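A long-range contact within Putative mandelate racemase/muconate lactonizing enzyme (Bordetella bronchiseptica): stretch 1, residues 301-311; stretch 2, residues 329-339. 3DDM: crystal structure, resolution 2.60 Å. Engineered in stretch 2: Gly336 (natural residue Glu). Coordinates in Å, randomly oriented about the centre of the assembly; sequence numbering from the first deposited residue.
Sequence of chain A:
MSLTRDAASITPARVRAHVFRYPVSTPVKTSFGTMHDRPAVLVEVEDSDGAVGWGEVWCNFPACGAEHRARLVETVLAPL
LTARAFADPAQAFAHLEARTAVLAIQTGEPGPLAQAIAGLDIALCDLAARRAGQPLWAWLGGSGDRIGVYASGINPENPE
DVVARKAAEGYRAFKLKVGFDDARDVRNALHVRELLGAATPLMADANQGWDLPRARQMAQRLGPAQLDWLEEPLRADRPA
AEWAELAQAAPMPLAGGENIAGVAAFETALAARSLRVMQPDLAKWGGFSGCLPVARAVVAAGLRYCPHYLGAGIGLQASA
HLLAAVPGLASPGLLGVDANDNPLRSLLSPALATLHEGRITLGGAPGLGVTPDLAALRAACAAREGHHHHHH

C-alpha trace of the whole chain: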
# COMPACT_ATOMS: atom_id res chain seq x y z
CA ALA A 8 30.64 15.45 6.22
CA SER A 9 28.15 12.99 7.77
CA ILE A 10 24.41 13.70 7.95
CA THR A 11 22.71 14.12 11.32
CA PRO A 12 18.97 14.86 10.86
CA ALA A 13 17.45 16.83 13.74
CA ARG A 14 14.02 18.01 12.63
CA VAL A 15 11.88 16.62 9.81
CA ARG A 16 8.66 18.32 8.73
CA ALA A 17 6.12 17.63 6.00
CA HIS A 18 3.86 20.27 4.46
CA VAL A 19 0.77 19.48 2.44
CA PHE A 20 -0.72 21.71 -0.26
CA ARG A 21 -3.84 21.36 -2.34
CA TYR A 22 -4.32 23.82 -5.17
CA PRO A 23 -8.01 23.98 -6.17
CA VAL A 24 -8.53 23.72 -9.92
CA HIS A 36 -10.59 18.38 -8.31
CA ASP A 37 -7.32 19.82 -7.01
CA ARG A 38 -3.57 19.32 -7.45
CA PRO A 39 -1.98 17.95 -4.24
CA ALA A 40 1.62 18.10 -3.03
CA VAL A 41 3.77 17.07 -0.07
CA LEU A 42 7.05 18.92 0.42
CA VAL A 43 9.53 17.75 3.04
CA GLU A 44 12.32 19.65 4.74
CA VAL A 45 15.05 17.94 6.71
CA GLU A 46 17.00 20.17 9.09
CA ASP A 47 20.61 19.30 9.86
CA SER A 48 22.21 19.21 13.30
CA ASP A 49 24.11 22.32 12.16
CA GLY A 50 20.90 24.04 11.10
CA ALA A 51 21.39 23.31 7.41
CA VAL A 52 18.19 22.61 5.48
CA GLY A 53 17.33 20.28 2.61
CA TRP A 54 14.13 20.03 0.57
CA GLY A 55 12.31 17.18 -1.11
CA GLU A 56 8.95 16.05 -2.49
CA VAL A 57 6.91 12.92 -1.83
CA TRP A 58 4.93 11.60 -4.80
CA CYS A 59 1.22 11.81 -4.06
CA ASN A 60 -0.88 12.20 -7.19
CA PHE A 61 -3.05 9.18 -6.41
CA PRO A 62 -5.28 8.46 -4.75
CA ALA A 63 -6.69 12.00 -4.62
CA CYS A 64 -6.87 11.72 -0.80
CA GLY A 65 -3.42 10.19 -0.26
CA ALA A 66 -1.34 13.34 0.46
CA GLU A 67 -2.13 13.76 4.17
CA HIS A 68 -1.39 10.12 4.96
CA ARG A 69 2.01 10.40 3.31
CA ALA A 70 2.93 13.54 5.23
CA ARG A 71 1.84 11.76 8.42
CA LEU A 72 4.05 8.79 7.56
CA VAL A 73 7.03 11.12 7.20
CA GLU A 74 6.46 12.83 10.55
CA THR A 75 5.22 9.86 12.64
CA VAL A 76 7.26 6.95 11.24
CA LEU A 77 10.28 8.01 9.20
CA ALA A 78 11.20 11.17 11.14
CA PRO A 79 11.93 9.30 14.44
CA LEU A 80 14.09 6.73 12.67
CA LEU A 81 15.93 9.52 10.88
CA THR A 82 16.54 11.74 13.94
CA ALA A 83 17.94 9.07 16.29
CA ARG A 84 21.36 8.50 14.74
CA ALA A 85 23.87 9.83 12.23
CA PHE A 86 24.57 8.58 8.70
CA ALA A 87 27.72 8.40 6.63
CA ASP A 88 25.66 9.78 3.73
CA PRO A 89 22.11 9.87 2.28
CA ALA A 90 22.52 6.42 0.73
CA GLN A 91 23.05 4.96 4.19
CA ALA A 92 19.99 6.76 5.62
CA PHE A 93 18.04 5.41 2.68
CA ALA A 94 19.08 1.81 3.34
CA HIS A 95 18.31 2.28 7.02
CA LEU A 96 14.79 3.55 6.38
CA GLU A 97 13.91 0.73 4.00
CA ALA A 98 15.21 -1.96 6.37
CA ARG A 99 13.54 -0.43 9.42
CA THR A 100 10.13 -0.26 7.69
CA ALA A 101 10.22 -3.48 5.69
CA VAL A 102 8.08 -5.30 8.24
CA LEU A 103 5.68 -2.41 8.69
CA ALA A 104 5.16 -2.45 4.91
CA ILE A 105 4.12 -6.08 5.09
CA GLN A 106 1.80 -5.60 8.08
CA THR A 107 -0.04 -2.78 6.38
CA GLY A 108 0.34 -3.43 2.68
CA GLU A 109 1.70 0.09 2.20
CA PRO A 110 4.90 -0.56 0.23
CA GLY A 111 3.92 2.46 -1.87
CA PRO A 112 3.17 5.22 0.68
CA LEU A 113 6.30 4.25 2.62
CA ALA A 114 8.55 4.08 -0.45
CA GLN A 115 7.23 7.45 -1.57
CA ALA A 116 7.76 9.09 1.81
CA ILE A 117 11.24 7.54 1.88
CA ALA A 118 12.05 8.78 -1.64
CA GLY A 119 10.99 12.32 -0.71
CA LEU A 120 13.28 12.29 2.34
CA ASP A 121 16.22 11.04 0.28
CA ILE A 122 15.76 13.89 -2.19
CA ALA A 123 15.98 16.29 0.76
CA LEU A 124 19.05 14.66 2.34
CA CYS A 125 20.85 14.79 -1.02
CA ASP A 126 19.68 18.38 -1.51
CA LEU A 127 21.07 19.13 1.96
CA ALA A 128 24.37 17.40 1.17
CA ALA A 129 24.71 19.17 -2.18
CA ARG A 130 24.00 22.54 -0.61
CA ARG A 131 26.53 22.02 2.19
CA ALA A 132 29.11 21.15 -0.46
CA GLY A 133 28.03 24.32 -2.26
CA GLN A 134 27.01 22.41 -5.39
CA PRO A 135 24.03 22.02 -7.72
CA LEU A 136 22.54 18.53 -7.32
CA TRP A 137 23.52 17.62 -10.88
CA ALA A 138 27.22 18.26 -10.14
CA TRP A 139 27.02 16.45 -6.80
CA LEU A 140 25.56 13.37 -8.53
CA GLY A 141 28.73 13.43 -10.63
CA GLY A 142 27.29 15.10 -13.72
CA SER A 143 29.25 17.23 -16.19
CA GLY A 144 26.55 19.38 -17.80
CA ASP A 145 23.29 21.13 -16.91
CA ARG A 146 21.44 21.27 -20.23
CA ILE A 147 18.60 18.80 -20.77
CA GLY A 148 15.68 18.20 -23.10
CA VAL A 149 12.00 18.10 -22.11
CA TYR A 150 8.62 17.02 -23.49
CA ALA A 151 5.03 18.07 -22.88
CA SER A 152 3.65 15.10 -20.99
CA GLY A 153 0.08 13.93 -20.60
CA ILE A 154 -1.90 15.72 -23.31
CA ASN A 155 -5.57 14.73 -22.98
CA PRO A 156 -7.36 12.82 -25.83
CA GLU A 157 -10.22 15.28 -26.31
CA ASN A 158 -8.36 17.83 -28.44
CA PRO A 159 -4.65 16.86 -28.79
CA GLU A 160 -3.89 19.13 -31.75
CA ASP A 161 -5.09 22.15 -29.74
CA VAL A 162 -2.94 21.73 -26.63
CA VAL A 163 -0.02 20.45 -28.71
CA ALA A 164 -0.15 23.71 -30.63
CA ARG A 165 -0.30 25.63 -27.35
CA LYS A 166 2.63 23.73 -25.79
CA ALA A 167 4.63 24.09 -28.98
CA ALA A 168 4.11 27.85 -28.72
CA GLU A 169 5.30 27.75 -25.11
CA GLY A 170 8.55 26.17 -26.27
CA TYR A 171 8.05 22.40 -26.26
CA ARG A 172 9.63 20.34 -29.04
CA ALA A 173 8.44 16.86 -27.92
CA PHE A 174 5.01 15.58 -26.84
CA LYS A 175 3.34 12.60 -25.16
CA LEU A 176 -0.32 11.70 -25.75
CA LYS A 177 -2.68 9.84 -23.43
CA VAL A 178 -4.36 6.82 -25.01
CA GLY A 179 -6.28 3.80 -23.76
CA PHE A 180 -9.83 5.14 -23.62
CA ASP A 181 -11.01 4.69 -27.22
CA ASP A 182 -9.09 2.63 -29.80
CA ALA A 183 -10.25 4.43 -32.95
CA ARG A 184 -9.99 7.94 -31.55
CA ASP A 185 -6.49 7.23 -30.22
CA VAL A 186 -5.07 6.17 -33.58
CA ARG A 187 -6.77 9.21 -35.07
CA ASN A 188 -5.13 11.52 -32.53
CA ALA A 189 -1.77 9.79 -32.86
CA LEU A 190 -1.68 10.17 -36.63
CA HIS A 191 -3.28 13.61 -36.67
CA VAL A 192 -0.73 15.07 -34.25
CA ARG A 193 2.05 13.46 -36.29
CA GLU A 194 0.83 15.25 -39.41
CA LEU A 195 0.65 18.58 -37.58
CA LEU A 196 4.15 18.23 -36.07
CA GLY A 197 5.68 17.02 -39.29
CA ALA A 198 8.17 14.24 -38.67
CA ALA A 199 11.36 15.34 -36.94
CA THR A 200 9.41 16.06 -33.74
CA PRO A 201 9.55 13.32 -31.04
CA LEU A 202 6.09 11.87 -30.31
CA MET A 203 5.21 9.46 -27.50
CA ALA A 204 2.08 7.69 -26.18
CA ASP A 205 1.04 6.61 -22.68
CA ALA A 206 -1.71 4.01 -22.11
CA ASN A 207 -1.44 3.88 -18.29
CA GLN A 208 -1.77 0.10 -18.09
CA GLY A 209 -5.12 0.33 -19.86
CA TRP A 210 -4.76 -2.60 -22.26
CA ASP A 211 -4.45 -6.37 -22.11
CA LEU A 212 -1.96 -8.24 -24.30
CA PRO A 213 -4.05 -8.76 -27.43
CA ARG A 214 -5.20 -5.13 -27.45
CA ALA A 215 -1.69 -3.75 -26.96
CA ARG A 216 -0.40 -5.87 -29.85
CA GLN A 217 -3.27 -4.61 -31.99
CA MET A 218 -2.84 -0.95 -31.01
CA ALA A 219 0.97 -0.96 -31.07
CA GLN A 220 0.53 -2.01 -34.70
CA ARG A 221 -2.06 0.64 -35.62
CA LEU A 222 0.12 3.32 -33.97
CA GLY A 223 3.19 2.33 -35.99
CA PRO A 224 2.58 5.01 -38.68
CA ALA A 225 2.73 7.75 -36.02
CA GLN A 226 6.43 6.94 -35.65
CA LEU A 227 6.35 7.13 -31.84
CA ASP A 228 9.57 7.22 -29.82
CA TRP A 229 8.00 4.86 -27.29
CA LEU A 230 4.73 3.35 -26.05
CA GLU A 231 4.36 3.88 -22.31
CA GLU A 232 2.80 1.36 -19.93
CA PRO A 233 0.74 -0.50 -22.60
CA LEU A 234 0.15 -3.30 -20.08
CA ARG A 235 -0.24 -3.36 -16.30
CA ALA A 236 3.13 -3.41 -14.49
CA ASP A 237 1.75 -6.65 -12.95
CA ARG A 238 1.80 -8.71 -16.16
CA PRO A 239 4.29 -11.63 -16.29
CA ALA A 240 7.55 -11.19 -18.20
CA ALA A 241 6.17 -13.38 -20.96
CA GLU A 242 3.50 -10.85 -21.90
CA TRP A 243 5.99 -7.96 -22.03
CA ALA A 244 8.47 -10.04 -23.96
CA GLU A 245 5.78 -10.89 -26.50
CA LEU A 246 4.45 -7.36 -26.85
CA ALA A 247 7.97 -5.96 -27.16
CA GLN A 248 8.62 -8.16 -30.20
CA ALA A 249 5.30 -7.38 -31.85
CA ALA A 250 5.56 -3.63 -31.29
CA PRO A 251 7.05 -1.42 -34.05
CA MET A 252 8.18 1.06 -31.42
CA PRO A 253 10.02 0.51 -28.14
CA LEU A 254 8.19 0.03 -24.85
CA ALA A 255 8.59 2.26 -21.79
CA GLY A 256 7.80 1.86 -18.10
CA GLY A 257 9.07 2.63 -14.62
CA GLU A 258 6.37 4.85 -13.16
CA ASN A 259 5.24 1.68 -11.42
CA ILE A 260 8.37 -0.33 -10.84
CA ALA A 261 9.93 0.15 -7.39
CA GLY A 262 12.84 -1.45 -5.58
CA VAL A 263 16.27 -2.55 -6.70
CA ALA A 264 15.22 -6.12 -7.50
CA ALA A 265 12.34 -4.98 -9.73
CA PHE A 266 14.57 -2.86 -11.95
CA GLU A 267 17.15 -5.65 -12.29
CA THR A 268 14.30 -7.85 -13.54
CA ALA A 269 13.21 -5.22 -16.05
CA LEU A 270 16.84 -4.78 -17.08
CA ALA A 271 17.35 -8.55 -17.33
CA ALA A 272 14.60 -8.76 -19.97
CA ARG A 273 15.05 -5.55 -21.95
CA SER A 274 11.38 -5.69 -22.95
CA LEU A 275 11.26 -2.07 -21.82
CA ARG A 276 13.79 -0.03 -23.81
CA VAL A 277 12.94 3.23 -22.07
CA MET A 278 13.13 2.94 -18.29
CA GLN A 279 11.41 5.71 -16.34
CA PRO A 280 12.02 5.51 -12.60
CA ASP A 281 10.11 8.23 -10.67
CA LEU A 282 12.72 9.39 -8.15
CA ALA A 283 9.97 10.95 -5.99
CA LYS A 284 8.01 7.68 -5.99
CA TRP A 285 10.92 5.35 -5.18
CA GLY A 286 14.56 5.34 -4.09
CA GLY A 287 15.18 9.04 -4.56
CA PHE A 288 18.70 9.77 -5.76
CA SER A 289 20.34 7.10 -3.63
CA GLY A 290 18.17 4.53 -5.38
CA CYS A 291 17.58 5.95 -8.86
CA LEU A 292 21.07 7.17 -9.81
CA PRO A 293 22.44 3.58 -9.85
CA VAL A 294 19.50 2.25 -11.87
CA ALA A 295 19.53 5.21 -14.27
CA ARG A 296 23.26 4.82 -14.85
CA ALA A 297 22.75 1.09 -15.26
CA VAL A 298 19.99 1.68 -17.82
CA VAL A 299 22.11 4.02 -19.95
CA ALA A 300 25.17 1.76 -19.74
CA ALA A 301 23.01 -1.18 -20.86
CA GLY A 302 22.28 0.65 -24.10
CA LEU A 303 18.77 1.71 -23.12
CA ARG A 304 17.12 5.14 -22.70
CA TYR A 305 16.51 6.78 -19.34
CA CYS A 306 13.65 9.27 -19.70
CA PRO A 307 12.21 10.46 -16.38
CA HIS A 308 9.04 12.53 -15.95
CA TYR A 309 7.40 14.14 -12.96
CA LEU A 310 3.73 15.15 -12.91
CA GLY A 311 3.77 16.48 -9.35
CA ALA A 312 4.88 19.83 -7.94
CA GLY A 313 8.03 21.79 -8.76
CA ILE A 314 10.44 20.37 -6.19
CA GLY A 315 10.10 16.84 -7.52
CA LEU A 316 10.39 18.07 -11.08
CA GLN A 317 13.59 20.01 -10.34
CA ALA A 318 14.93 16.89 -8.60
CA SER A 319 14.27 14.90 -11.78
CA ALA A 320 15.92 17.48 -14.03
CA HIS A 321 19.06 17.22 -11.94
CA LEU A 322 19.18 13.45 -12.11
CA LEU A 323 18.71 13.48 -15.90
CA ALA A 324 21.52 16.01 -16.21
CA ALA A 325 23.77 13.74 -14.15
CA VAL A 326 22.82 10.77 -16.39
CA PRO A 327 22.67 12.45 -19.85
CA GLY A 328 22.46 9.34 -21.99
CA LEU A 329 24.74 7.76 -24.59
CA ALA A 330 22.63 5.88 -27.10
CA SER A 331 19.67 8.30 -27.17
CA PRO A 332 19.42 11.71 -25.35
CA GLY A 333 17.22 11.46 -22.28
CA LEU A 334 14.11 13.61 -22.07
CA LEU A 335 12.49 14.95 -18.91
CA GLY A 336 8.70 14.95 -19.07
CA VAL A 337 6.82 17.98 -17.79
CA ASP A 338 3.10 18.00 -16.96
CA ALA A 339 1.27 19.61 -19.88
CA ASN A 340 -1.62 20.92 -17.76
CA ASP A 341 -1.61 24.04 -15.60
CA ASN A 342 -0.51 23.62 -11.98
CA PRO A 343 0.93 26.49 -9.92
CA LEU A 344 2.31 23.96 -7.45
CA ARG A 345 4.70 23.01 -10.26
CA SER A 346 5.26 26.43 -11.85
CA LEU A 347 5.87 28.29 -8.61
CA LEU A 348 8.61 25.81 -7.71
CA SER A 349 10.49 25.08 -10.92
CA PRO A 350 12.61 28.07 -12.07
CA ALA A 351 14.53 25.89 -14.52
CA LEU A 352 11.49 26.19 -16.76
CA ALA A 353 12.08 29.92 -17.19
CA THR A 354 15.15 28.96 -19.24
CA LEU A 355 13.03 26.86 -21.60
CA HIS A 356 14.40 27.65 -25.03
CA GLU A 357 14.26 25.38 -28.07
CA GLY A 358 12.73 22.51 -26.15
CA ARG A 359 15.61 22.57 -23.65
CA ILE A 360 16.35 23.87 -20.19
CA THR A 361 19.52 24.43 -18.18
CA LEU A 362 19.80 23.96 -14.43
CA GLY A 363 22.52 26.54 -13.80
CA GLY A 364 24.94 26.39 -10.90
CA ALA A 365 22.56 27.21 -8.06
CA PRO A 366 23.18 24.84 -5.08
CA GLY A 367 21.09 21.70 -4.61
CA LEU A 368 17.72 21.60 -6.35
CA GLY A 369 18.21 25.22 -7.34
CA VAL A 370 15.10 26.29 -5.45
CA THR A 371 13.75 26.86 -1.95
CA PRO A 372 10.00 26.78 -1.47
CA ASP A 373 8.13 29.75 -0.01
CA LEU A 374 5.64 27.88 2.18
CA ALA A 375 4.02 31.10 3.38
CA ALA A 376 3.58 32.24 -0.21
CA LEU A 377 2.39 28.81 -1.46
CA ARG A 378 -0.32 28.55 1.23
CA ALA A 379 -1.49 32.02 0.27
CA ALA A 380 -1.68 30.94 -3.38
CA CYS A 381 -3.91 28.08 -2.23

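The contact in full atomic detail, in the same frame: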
# COMPACT_ATOMS: atom_id res chain seq x y z
N ALA A 301 23.52 0.02 -20.20
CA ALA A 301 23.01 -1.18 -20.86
C ALA A 301 22.49 -0.90 -22.26
O ALA A 301 21.86 -1.76 -22.88
CB ALA A 301 21.91 -1.80 -20.02
N GLY A 302 22.74 0.31 -22.77
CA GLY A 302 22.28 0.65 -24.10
C GLY A 302 20.81 0.98 -24.22
O GLY A 302 20.24 0.91 -25.30
N LEU A 303 20.18 1.35 -23.11
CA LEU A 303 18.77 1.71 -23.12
C LEU A 303 18.58 3.18 -22.75
O LEU A 303 19.51 3.81 -22.24
CB LEU A 303 18.02 0.81 -22.14
CG LEU A 303 18.24 -0.69 -22.40
CD1 LEU A 303 17.60 -1.49 -21.28
CD2 LEU A 303 17.64 -1.07 -23.75
N ARG A 304 17.40 3.73 -23.02
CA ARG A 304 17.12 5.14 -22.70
C ARG A 304 16.56 5.34 -21.30
O ARG A 304 15.74 4.55 -20.83
CB ARG A 304 16.08 5.74 -23.66
CG ARG A 304 16.42 5.74 -25.12
CD ARG A 304 15.34 6.47 -25.90
NE ARG A 304 15.29 7.89 -25.57
CZ ARG A 304 14.49 8.77 -26.16
NH1 ARG A 304 13.65 8.36 -27.11
NH2 ARG A 304 14.52 10.05 -25.81
N TYR A 305 17.00 6.41 -20.66
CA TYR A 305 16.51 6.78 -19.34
C TYR A 305 15.78 8.11 -19.52
O TYR A 305 16.41 9.16 -19.67
CB TYR A 305 17.66 6.95 -18.35
CG TYR A 305 17.27 7.76 -17.14
CD1 TYR A 305 16.17 7.41 -16.36
CD2 TYR A 305 18.00 8.90 -16.78
CE1 TYR A 305 15.81 8.16 -15.23
CE2 TYR A 305 17.65 9.66 -15.66
CZ TYR A 305 16.56 9.28 -14.88
OH TYR A 305 16.22 10.00 -13.75
N CYS A 306 14.45 8.07 -19.53
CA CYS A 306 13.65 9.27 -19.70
C CYS A 306 12.67 9.46 -18.56
O CYS A 306 11.56 8.93 -18.60
CB CYS A 306 12.88 9.21 -21.02
SG CYS A 306 13.95 9.20 -22.47
N PRO A 307 13.08 10.21 -17.53
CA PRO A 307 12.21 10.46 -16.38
C PRO A 307 11.11 11.49 -16.68
O PRO A 307 11.15 12.19 -17.70
CB PRO A 307 13.19 10.95 -15.31
CG PRO A 307 14.18 11.73 -16.12
CD PRO A 307 14.39 10.86 -17.36
N HIS A 308 10.12 11.57 -15.81
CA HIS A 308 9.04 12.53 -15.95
C HIS A 308 8.39 12.68 -14.59
O HIS A 308 8.24 11.70 -13.86
CB HIS A 308 7.99 12.06 -16.98
CG HIS A 308 7.31 10.77 -16.63
ND1 HIS A 308 6.47 10.65 -15.54
CD2 HIS A 308 7.35 9.55 -17.21
CE1 HIS A 308 6.03 9.40 -15.46
NE2 HIS A 308 6.55 8.72 -16.46
N TYR A 309 8.04 13.90 -14.24
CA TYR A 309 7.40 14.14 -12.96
C TYR A 309 6.14 14.98 -13.17
O TYR A 309 6.19 16.09 -13.72
CB TYR A 309 8.37 14.84 -12.00
CG TYR A 309 7.88 14.78 -10.59
CD1 TYR A 309 7.74 13.55 -9.95
CD2 TYR A 309 7.37 15.91 -9.96
CE1 TYR A 309 7.09 13.44 -8.73
CE2 TYR A 309 6.73 15.81 -8.73
CZ TYR A 309 6.57 14.57 -8.13
OH TYR A 309 5.85 14.45 -6.97
N LEU A 310 4.99 14.44 -12.75
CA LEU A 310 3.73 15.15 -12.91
C LEU A 310 3.24 15.74 -11.58
O LEU A 310 2.07 16.06 -11.41
CB LEU A 310 2.65 14.22 -13.50
CG LEU A 310 2.83 13.39 -14.79
CD1 LEU A 310 3.65 14.16 -15.83
CD2 LEU A 310 3.52 12.08 -14.45
N GLY A 311 4.15 15.90 -10.63
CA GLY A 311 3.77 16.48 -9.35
C GLY A 311 4.10 17.95 -9.30
O GLY A 311 3.97 18.65 -10.31
N LEU A 329 23.69 8.03 -23.62
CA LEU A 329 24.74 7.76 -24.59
C LEU A 329 24.08 7.41 -25.91
O LEU A 329 24.24 8.12 -26.91
CB LEU A 329 25.60 6.59 -24.09
CG LEU A 329 26.03 6.65 -22.62
CD1 LEU A 329 26.72 5.34 -22.23
CD2 LEU A 329 26.94 7.85 -22.37
N ALA A 330 23.33 6.32 -25.90
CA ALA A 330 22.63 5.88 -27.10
C ALA A 330 21.72 7.02 -27.58
O ALA A 330 22.01 7.67 -28.59
CB ALA A 330 21.80 4.63 -26.79
N SER A 331 20.64 7.25 -26.84
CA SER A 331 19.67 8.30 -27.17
C SER A 331 19.50 9.31 -26.02
O SER A 331 19.29 8.92 -24.86
CB SER A 331 18.30 7.67 -27.49
OG SER A 331 18.39 6.67 -28.50
N PRO A 332 19.57 10.62 -26.33
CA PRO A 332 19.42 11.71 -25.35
C PRO A 332 18.18 11.55 -24.48
O PRO A 332 17.08 11.39 -24.99
CB PRO A 332 19.34 12.95 -26.22
CG PRO A 332 20.18 12.60 -27.39
CD PRO A 332 19.77 11.17 -27.69
N GLY A 333 18.36 11.60 -23.16
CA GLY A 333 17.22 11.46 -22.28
C GLY A 333 16.33 12.69 -22.28
O GLY A 333 16.82 13.81 -22.43
N LEU A 334 15.03 12.49 -22.10
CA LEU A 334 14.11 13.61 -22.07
C LEU A 334 13.31 13.62 -20.79
O LEU A 334 12.78 12.58 -20.37
CB LEU A 334 13.16 13.56 -23.27
CG LEU A 334 13.82 13.68 -24.66
CD1 LEU A 334 12.77 14.02 -25.69
CD2 LEU A 334 14.88 14.77 -24.63
N LEU A 335 13.23 14.79 -20.16
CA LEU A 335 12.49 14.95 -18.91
C LEU A 335 11.08 15.37 -19.28
O LEU A 335 10.89 16.33 -20.04
CB LEU A 335 13.18 16.00 -18.04
CG LEU A 335 12.66 16.38 -16.65
CD1 LEU A 335 11.75 17.57 -16.74
CD2 LEU A 335 11.97 15.20 -15.99
N GLY A 336 10.09 14.64 -18.77
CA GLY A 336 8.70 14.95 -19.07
C GLY A 336 8.11 15.94 -18.09
O GLY A 336 8.26 15.80 -16.88
N VAL A 337 7.43 16.95 -18.62
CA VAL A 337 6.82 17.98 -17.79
C VAL A 337 5.32 17.95 -18.01
O VAL A 337 4.85 17.88 -19.15
CB VAL A 337 7.37 19.38 -18.16
CG1 VAL A 337 6.85 20.43 -17.19
CG2 VAL A 337 8.89 19.36 -18.16
N ASP A 338 4.56 18.00 -16.91
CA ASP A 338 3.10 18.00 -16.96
C ASP A 338 2.60 19.07 -17.93
O ASP A 338 2.94 20.24 -17.81
CB ASP A 338 2.53 18.30 -15.57
CG ASP A 338 1.08 17.88 -15.42
OD1 ASP A 338 0.34 17.87 -16.43
OD2 ASP A 338 0.68 17.58 -14.27
N ALA A 339 1.77 18.67 -18.89
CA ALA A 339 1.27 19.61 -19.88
C ALA A 339 0.21 20.57 -19.35
O ALA A 339 0.08 21.70 -19.84
CB ALA A 339 0.72 18.85 -21.09

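The two stretches run side by side in nearly the same direction, their end-to-end vectors 6° apart. Together they bury 582 Å².

Contact begins loosely at Ala330. Its CB points toward stretch 1 and lies 4.3 Å from Gly302 O. Ser331 also points toward stretch 1, and its CB packs 3.6 Å from Arg304 CD. The CA-to-CB bond of Arg304 points sideways, but the end of the side chain comes nearer to stretch 2. This brings Arg304 NH2 to Pro332 O at 3.0 Å, a hydrogen bond from guanidinium to backbone carbonyl. The Pro332 ring takes no part in this bond.

Gly333 lies close to the backbone of stretch 1. Its CA makes a CA-H...O contact with Tyr305 O at 3.6 Å. An ideal CB on Gly333 would lie 2.7 Å from Tyr305 O, a clash.

Leu334 N donates a hydrogen bond to Cys306 SG over 3.5 Å, a long distance suited to the large sulfur atom. The Leu334 side chain meets the guanidinium edge of Arg304, with CG 3.9 Å from NH2.

Leu335 turns the end of its side chain nearer to stretch 1. Its CD2 lies 4.1 Å from Pro307 CG, an apolar contact. Its CA is 3.3 Å from Pro307 O in a CA-H...O contact.

Gly336 is an engineered residue, replacing Glu. It pairs with His308 in a parallel bridge, with their CA atoms 4.0 Å apart. Gly336 N donates to Pro307 O at 2.9 Å, and Tyr309 N donates to Gly336 O at 3.3 Å. The two bonds thus reach the residues flanking His308. The His308 ring leads away from stretch 2.

Val337 adds little to the contact. Asp338 points toward stretch 1, and its OD2 lies 4.0 Å from Leu310 CB. That oxygen is hydrogen-bonded elsewhere in the structure.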